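Local coordinates for 1-pyrroline-5-carboxylate dehydrogenase (Thermus thermophilus, PDB 1UZB), which probably oxidises 1-pyrroline-5-carboxylate, through its open-chain semialdehyde, to glutamate with a nicotinamide cofactor, as an aldehyde dehydrogenase-family member, at residues N202-V213 and G231-G240; W46-V54 and G66-E75. One frame throughout, in Å; residues are numbered along the deposited sequence.

Contact 1. Residues N202-V213 and G231-G240; sequences NTVIAKPAEDAV and GVVNFLPGVG
V204, I205 and A206 lie in register with V233, N234 and F235 as neighbouring parallel strands of a beta-alpha-beta unit whose crossover is helix 213-226, consistent with the Rossmann-like cofactor domain of aldehyde dehydrogenases. The backbone ladder runs from V204 N to V232 O, from N234 N to V204 O, from A206 N to N234 O and from L236 N to A206 O, the last at 2.8 Å. V204 O takes a second bond, from N234 ND2 at 3.1 Å, which arrives above the carbonyl plane. The same ND2 reaches back to G231 O, tying the start of the strand to the turn before it, while N234 OD1 accepts from G43 N. On the I205-N234 face, I205 CG2 is pressed on L236 CD1 at 3.4 Å, tighter than an ordinary carbon contact. P208 packs across the F235 side chain with CG 3.5 Å from CE2; P237 CD lies over one face of the F235 ring, offset toward its rim, and V213 O lies at the ring edge. Toward the C-terminal end of the pair the contact turns polar. K207, with CG anti to the backbone N (chi1 -175°), bends at chi2 and carries NZ to within 3.2 Å of G240 O; one water bridges the same two atoms. E210 OE1 receives G240 N almost straight, at 2.7 Å with 173° at the hydrogen. A second water accepts from K207 NZ and lies beside E210 OE1 and G238 O. A third links G238 N to P208 O. The chemistry thus changes from a buried backbone ladder to a hydrated end where G240 is gripped at N by the glutamate and at O by the lysine, which would be expected to polarise its peptide groups, while G238 is reached through water.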
loop_
_atom_site.group_PDB
_atom_site.type_symbol
_atom_site.label_atom_id
_atom_site.label_comp_id
_atom_site.label_asym_id
_atom_site.label_seq_id
_atom_site.Cartn_x
_atom_site.Cartn_y
_atom_site.Cartn_z
ATOM N N ASN A 202 6.678 5.313 -28.886
ATOM C CA ASN A 202 7.021 6.266 -29.937
ATOM C C ASN A 202 8.039 5.614 -30.865
ATOM O O ASN A 202 8.577 4.544 -30.563
ATOM C CB ASN A 202 7.648 7.523 -29.332
ATOM C CG ASN A 202 6.702 8.274 -28.425
ATOM O OD1 ASN A 202 5.816 8.991 -28.888
ATOM N ND2 ASN A 202 6.880 8.108 -27.119
ATOM N N THR A 203 8.291 6.252 -32.004
ATOM C CA THR A 203 9.300 5.766 -32.935
ATOM C C THR A 203 10.285 6.919 -33.094
ATOM O O THR A 203 9.920 8.091 -32.932
ATOM C CB THR A 203 8.703 5.323 -34.282
ATOM O OG1 THR A 203 8.012 6.416 -34.893
ATOM C CG2 THR A 203 7.745 4.155 -34.064
ATOM N N VAL A 204 11.536 6.589 -33.400
ATOM C CA VAL A 204 12.581 7.595 -33.466
ATOM C C VAL A 204 13.527 7.566 -34.660
ATOM O O VAL A 204 13.854 6.504 -35.196
ATOM C CB VAL A 204 13.446 7.493 -32.170
ATOM C CG1 VAL A 204 14.717 8.323 -32.286
ATOM C CG2 VAL A 204 12.629 7.931 -30.970
ATOM N N ILE A 205 13.942 8.760 -35.070
ATOM C CA ILE A 205 14.937 8.934 -36.120
ATOM C C ILE A 205 16.078 9.568 -35.322
ATOM O O ILE A 205 15.924 10.655 -34.767
ATOM C CB ILE A 205 14.480 9.910 -37.220
ATOM C CG1 ILE A 205 13.232 9.363 -37.916
ATOM C CG2 ILE A 205 15.601 10.097 -38.235
ATOM C CD1 ILE A 205 12.678 10.286 -38.984
ATOM N N ALA A 206 17.210 8.878 -35.240
ATOM C CA ALA A 206 18.337 9.377 -34.463
ATOM C C ALA A 206 19.501 9.887 -35.288
ATOM O O ALA A 206 19.971 9.209 -36.207
ATOM C CB ALA A 206 18.825 8.290 -33.509
ATOM N N LYS A 207 19.955 11.093 -34.961
ATOM C CA LYS A 207 21.094 11.688 -35.637
ATOM C C LYS A 207 22.250 11.717 -34.650
ATOM O O LYS A 207 22.232 12.473 -33.678
ATOM C CB LYS A 207 20.807 13.122 -36.093
ATOM C CG LYS A 207 21.965 13.696 -36.908
ATOM C CD LYS A 207 22.138 15.193 -36.737
ATOM C CE LYS A 207 23.430 15.653 -37.402
ATOM N NZ LYS A 207 23.685 17.109 -37.222
ATOM N N PRO A 208 23.264 10.875 -34.872
ATOM C CA PRO A 208 24.415 10.851 -33.969
ATOM C C PRO A 208 25.257 12.095 -34.207
ATOM O O PRO A 208 25.131 12.741 -35.249
ATOM C CB PRO A 208 25.150 9.587 -34.390
ATOM C CG PRO A 208 24.896 9.556 -35.882
ATOM C CD PRO A 208 23.426 9.899 -35.966
ATOM N N ALA A 209 26.098 12.446 -33.240
ATOM C CA ALA A 209 26.979 13.592 -33.402
ATOM C C ALA A 209 28.042 13.152 -34.411
ATOM O O ALA A 209 28.443 11.987 -34.423
ATOM C CB ALA A 209 27.620 13.954 -32.070
ATOM N N GLU A 210 28.486 14.075 -35.257
ATOM C CA GLU A 210 29.481 13.763 -36.286
ATOM C C GLU A 210 30.736 13.045 -35.804
ATOM O O GLU A 210 31.238 12.149 -36.481
ATOM C CB GLU A 210 29.918 15.038 -37.016
ATOM C CG GLU A 210 28.822 15.770 -37.757
ATOM C CD GLU A 210 29.367 16.919 -38.589
ATOM O OE1 GLU A 210 28.564 17.752 -39.049
ATOM O OE2 GLU A 210 30.599 16.979 -38.788
ATOM N N ASP A 211 31.240 13.442 -34.639
ATOM C CA ASP A 211 32.460 12.858 -34.087
ATOM C C ASP A 211 32.298 11.464 -33.494
ATOM O O ASP A 211 33.291 10.819 -33.155
ATOM C CB ASP A 211 33.042 13.781 -33.012
ATOM C CG ASP A 211 33.569 15.084 -33.580
ATOM O OD1 ASP A 211 34.514 15.036 -34.394
ATOM O OD2 ASP A 211 33.042 16.155 -33.209
ATOM N N ALA A 212 31.059 10.994 -33.379
ATOM C CA ALA A 212 30.803 9.689 -32.785
ATOM C C ALA A 212 29.845 8.815 -33.585
ATOM O O ALA A 212 29.065 8.050 -33.014
ATOM C CB ALA A 212 30.272 9.881 -31.363
ATOM N N VAL A 213 29.918 8.904 -34.908
ATOM C CA VAL A 213 29.035 8.116 -35.763
ATOM C C VAL A 213 29.303 6.605 -35.736
ATOM O O VAL A 213 28.382 5.807 -35.908
ATOM C CB VAL A 213 29.103 8.597 -37.233
ATOM C CG1 VAL A 213 28.575 10.015 -37.335
ATOM C CG2 VAL A 213 30.535 8.521 -37.746
ATOM N N GLY A 231 11.496 0.360 -38.760
ATOM C CA GLY A 231 11.004 1.717 -38.609
ATOM C C GLY A 231 10.921 2.266 -37.193
ATOM O O GLY A 231 10.825 3.479 -37.020
ATOM N N VAL A 232 10.954 1.400 -36.183
ATOM C CA VAL A 232 10.858 1.871 -34.803
ATOM C C VAL A 232 12.051 2.749 -34.418
ATOM O O VAL A 232 11.878 3.774 -33.758
ATOM C CB VAL A 232 10.689 0.678 -33.836
ATOM C CG1 VAL A 232 10.707 1.155 -32.394
ATOM C CG2 VAL A 232 9.365 -0.018 -34.127
ATOM N N VAL A 233 13.253 2.352 -34.831
ATOM C CA VAL A 233 14.459 3.146 -34.589
ATOM C C VAL A 233 15.222 3.252 -35.908
ATOM O O VAL A 233 15.390 2.255 -36.628
ATOM C CB VAL A 233 15.386 2.540 -33.498
ATOM C CG1 VAL A 233 14.731 2.681 -32.123
ATOM C CG2 VAL A 233 15.705 1.089 -33.811
ATOM N N ASN A 234 15.678 4.462 -36.217
ATOM C CA ASN A 234 16.391 4.729 -37.460
ATOM C C ASN A 234 17.650 5.540 -37.169
ATOM O O ASN A 234 17.647 6.440 -36.323
ATOM C CB ASN A 234 15.452 5.465 -38.419
ATOM C CG ASN A 234 14.137 4.718 -38.621
ATOM O OD1 ASN A 234 14.036 3.810 -39.450
ATOM N ND2 ASN A 234 13.131 5.082 -37.835
ATOM N N PHE A 235 18.718 5.205 -37.885
ATOM C CA PHE A 235 20.043 5.800 -37.722
ATOM C C PHE A 235 20.426 6.665 -38.922
ATOM O O PHE A 235 20.613 6.146 -40.026
ATOM C CB PHE A 235 21.034 4.643 -37.545
ATOM C CG PHE A 235 22.466 5.060 -37.369
ATOM C CD1 PHE A 235 23.435 4.615 -38.263
ATOM C CD2 PHE A 235 22.863 5.829 -36.281
ATOM C CE1 PHE A 235 24.774 4.921 -38.076
ATOM C CE2 PHE A 235 24.206 6.142 -36.085
ATOM C CZ PHE A 235 25.162 5.685 -36.986
ATOM N N LEU A 236 20.558 7.972 -38.696
ATOM C CA LEU A 236 20.889 8.910 -39.763
ATOM C C LEU A 236 22.097 9.814 -39.549
ATOM O O LEU A 236 21.952 11.015 -39.298
ATOM C CB LEU A 236 19.681 9.798 -40.083
ATOM C CG LEU A 236 18.415 9.154 -40.654
ATOM C CD1 LEU A 236 17.428 10.246 -41.050
ATOM C CD2 LEU A 236 18.764 8.304 -41.866
ATOM N N PRO A 237 23.309 9.251 -39.629
ATOM C CA PRO A 237 24.499 10.088 -39.448
ATOM C C PRO A 237 24.532 11.109 -40.587
ATOM O O PRO A 237 24.133 10.799 -41.714
ATOM C CB PRO A 237 25.648 9.082 -39.523
ATOM C CG PRO A 237 25.079 7.959 -40.368
ATOM C CD PRO A 237 23.674 7.840 -39.835
ATOM N N GLY A 238 24.987 12.323 -40.292
ATOM C CA GLY A 238 25.049 13.357 -41.310
ATOM C C GLY A 238 26.045 14.454 -40.989
ATOM O O GLY A 238 26.511 14.575 -39.858
ATOM N N VAL A 239 26.374 15.256 -41.996
ATOM C CA VAL A 239 27.321 16.351 -41.831
ATOM C C VAL A 239 26.600 17.690 -41.902
ATOM O O VAL A 239 25.789 17.920 -42.795
ATOM C CB VAL A 239 28.406 16.319 -42.929
ATOM C CG1 VAL A 239 29.333 17.521 -42.787
ATOM C CG2 VAL A 239 29.195 15.025 -42.841
ATOM N N GLY A 240 26.896 18.571 -40.954
ATOM C CA GLY A 240 26.265 19.876 -40.955
ATOM C C GLY A 240 24.850 19.875 -40.411
ATOM O O GLY A 240 24.398 18.895 -39.821
HETATM O O HOH W 1 21.879 18.425 -38.522
HETATM O O HOH W 2 26.056 16.854 -38.395
HETATM O O HOH W 3 26.161 12.779 -37.744
#

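Contact 2. Residues W46-V54 and G66-E75; sequences WVDTKERMV and GTTAKAGKAE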
loop_
_atom_site.group_PDB
_atom_site.type_symbol
_atom_site.label_atom_id
_atom_site.label_comp_id
_atom_site.label_asym_id
_atom_site.label_seq_id
_atom_site.Cartn_x
_atom_site.Cartn_y
_atom_site.Cartn_z
ATOM N N TRP A 46 20.035 -1.924 -43.281
ATOM C CA TRP A 46 21.169 -1.029 -43.457
ATOM C C TRP A 46 21.138 -0.524 -44.895
ATOM O O TRP A 46 21.087 -1.314 -45.840
ATOM C CB TRP A 46 22.479 -1.763 -43.171
ATOM C CG TRP A 46 22.609 -2.184 -41.736
ATOM C CD1 TRP A 46 22.280 -3.397 -41.201
ATOM C CD2 TRP A 46 23.066 -1.374 -40.646
ATOM N NE1 TRP A 46 22.503 -3.392 -39.844
ATOM C CE2 TRP A 46 22.984 -2.163 -39.478
ATOM C CE3 TRP A 46 23.534 -0.056 -40.543
ATOM C CZ2 TRP A 46 23.354 -1.677 -38.219
ATOM C CZ3 TRP A 46 23.903 0.428 -39.288
ATOM C CH2 TRP A 46 23.809 -0.385 -38.144
ATOM N N VAL A 47 21.154 0.795 -45.051
ATOM C CA VAL A 47 21.099 1.429 -46.362
ATOM C C VAL A 47 22.320 2.315 -46.562
ATOM O O VAL A 47 22.577 3.217 -45.765
ATOM C CB VAL A 47 19.826 2.299 -46.493
ATOM C CG1 VAL A 47 19.703 2.842 -47.909
ATOM C CG2 VAL A 47 18.599 1.484 -46.118
ATOM N N ASP A 48 23.068 2.063 -47.632
ATOM C CA ASP A 48 24.266 2.839 -47.915
ATOM C C ASP A 48 23.947 4.042 -48.797
ATOM O O ASP A 48 22.859 4.141 -49.365
ATOM C CB ASP A 48 25.306 1.959 -48.612
ATOM C CG ASP A 48 26.727 2.321 -48.232
ATOM O OD1 ASP A 48 26.939 3.404 -47.644
ATOM O OD2 ASP A 48 27.638 1.519 -48.526
ATOM N N THR A 49 24.903 4.961 -48.895
ATOM C CA THR A 49 24.753 6.153 -49.720
ATOM C C THR A 49 26.027 6.332 -50.534
ATOM O O THR A 49 27.039 5.690 -50.255
ATOM C CB THR A 49 24.525 7.414 -48.859
ATOM O OG1 THR A 49 25.645 7.610 -47.988
ATOM C CG2 THR A 49 23.261 7.266 -48.029
ATOM N N LYS A 50 25.978 7.196 -51.543
ATOM C CA LYS A 50 27.148 7.438 -52.377
ATOM C C LYS A 50 28.200 8.201 -51.581
ATOM O O LYS A 50 29.375 7.837 -51.580
ATOM C CB LYS A 50 26.758 8.233 -53.627
ATOM C CG LYS A 50 27.920 8.510 -54.572
ATOM C CD LYS A 50 27.453 9.190 -55.853
ATOM C CE LYS A 50 26.801 10.538 -55.572
ATOM N NZ LYS A 50 27.743 11.489 -54.918
ATOM N N GLU A 51 27.768 9.260 -50.903
ATOM C CA GLU A 51 28.671 10.067 -50.093
ATOM C C GLU A 51 28.912 9.376 -48.757
ATOM O O GLU A 51 28.096 8.567 -48.314
ATOM C CB GLU A 51 28.078 11.457 -49.856
ATOM C CG GLU A 51 27.903 12.278 -51.126
ATOM C CD GLU A 51 27.319 13.653 -50.861
ATOM O OE1 GLU A 51 27.147 14.422 -51.832
ATOM O OE2 GLU A 51 27.029 13.965 -49.686
ATOM N N ARG A 52 30.032 9.693 -48.117
ATOM C CA ARG A 52 30.355 9.085 -46.834
ATOM C C ARG A 52 30.952 10.093 -45.861
ATOM O O ARG A 52 31.366 11.186 -46.251
ATOM C CB ARG A 52 31.339 7.929 -47.027
ATOM C CG ARG A 52 32.754 8.368 -47.376
ATOM C CD ARG A 52 33.691 7.173 -47.450
ATOM N NE ARG A 52 35.089 7.575 -47.581
ATOM C CZ ARG A 52 36.107 6.723 -47.642
ATOM N NH1 ARG A 52 35.887 5.416 -47.586
ATOM N NH2 ARG A 52 37.348 7.176 -47.756
ATOM N N MET A 53 30.986 9.707 -44.591
ATOM C CA MET A 53 31.537 10.535 -43.527
ATOM C C MET A 53 32.710 9.791 -42.916
ATOM O O MET A 53 32.690 8.566 -42.823
ATOM C CB MET A 53 30.495 10.769 -42.439
ATOM C CG MET A 53 29.297 11.578 -42.864
ATOM S SD MET A 53 28.096 11.556 -41.534
ATOM C CE MET A 53 28.953 12.512 -40.276
ATOM N N VAL A 54 33.722 10.534 -42.485
ATOM C CA VAL A 54 34.903 9.930 -41.887
ATOM C C VAL A 54 34.977 10.244 -40.399
ATOM O O VAL A 54 34.716 11.370 -39.979
ATOM C CB VAL A 54 36.191 10.451 -42.561
ATOM C CG1 VAL A 54 37.397 9.686 -42.044
ATOM C CG2 VAL A 54 36.080 10.316 -44.071
ATOM N N GLY A 66 36.671 4.772 -38.713
ATOM C CA GLY A 66 35.690 4.170 -39.594
ATOM C C GLY A 66 34.978 5.226 -40.408
ATOM O O GLY A 66 35.184 6.423 -40.206
ATOM N N THR A 67 34.152 4.788 -41.348
ATOM C CA THR A 67 33.394 5.719 -42.166
ATOM C C THR A 67 31.947 5.274 -42.105
ATOM O O THR A 67 31.661 4.122 -41.787
ATOM C CB THR A 67 33.848 5.704 -43.642
ATOM O OG1 THR A 67 33.603 4.410 -44.208
ATOM C CG2 THR A 67 35.326 6.042 -43.749
ATOM N N THR A 68 31.034 6.191 -42.391
ATOM C CA THR A 68 29.622 5.849 -42.391
ATOM C C THR A 68 28.957 6.499 -43.587
ATOM O O THR A 68 29.530 7.384 -44.230
ATOM C CB THR A 68 28.894 6.357 -41.129
ATOM O OG1 THR A 68 28.812 7.787 -41.168
ATOM C CG2 THR A 68 29.628 5.921 -39.869
ATOM N N ALA A 69 27.748 6.047 -43.890
ATOM C CA ALA A 69 26.991 6.628 -44.985
ATOM C C ALA A 69 26.633 8.036 -44.518
ATOM O O ALA A 69 26.766 8.357 -43.334
ATOM C CB ALA A 69 25.731 5.815 -45.244
ATOM N N LYS A 70 26.187 8.875 -45.444
ATOM C CA LYS A 70 25.823 10.246 -45.117
ATOM C C LYS A 70 24.389 10.495 -45.554
ATOM O O LYS A 70 24.070 10.402 -46.739
ATOM C CB LYS A 70 26.764 11.221 -45.828
ATOM C CG LYS A 70 26.490 12.683 -45.526
ATOM C CD LYS A 70 27.419 13.585 -46.317
ATOM C CE LYS A 70 27.092 15.050 -46.091
ATOM N NZ LYS A 70 27.969 15.935 -46.909
ATOM N N ALA A 71 23.528 10.807 -44.594
ATOM C CA ALA A 71 22.125 11.051 -44.883
ATOM C C ALA A 71 21.863 12.473 -45.350
ATOM O O ALA A 71 22.511 13.421 -44.902
ATOM C CB ALA A 71 21.277 10.751 -43.650
ATOM N N GLY A 72 20.908 12.596 -46.266
ATOM C CA GLY A 72 20.510 13.888 -46.790
ATOM C C GLY A 72 19.021 14.013 -46.534
ATOM O O GLY A 72 18.451 13.194 -45.813
ATOM N N LYS A 73 18.383 15.020 -47.120
ATOM C CA LYS A 73 16.951 15.215 -46.927
ATOM C C LYS A 73 16.134 14.010 -47.393
ATOM O O LYS A 73 15.164 13.623 -46.743
ATOM C CB LYS A 73 16.485 16.474 -47.662
ATOM C CG LYS A 73 17.069 17.760 -47.103
ATOM C CD LYS A 73 16.549 18.974 -47.853
ATOM C CE LYS A 73 17.075 20.265 -47.252
ATOM N NZ LYS A 73 16.568 21.455 -47.989
ATOM N N ALA A 74 16.526 13.416 -48.517
ATOM C CA ALA A 74 15.815 12.259 -49.049
ATOM C C ALA A 74 15.798 11.107 -48.046
ATOM O O ALA A 74 14.751 10.509 -47.790
ATOM C CB ALA A 74 16.457 11.804 -50.356
ATOM N N GLU A 75 16.960 10.791 -47.486
ATOM C CA GLU A 75 17.049 9.708 -46.514
ATOM C C GLU A 75 16.267 10.042 -45.245
ATOM O O GLU A 75 15.688 9.156 -44.617
ATOM C CB GLU A 75 18.515 9.409 -46.177
ATOM C CG GLU A 75 19.304 8.791 -47.332
ATOM C CD GLU A 75 19.716 9.806 -48.389
ATOM O OE1 GLU A 75 20.107 9.380 -49.498
ATOM O OE2 GLU A 75 19.664 11.022 -48.113
#
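M53 and T68 form the hydrogen-bonded pair of an antiparallel hairpin, with M53 N to T68 O at 2.8 Å and T68 N to M53 O at 2.9 Å. R52-A69 and V54-T67 are the non-hydrogen-bonded pairs flanking it. Past the strand ends a side chain continues the backbone bonding: T49 OG1 accepts K70 N at 2.9 Å and donates, in the carbonyl plane, to E51 O. Its chi1 of 60°, between the backbone N and carbonyl carbon, sets the hydroxyl between these two partners. E75 OE2 accepts G72 N at the start of helix 73-90, from above its carboxylate plane. Charge enters through E51 OE2 and K70 NZ, a salt bridge of 3.5 Å formed where two extended chains cross. The rest is van der Waals packing. In its apolar part M53 CG meets K70 CB at 3.9 Å, the two chains crossing at about a right angle. T67 CG2 sits over one face of the R52 guanidinium, offset toward its rim, and A69 CB lies against T49 OG1 and D48 OD1. Strand 64-69 lies between strands 52-57 and 36-42. H37 of the latter bonds both D48 OD1 and T67 OG1, and L40 packs on A69. M53 and T68 face V213 at the start of helix 213-226, while helix 73-90 begins after G72.

Contact 1 is buried and nearer the chain's centre; contact 2, part of a separate four-stranded sheet, is only partly buried, with several exposed residues. The parallel pair is joined through a helix, the antiparallel pair through a short hairpin connection. Side-chain polar contacts gather at or past the strand ends in both, but contact 1 uses waters around a lysine and a glutamate, contact 2 a threonine hydroxyl and a direct salt bridge. The two meet along P237-V239: P237 O and A71 N, 2.9 Å apart, are a probable hydrogen bond, and V239 CG2 packs on M53 CG. V213, at the start of the crossover helix of contact 1, also touches M53 and T68 of the hairpin.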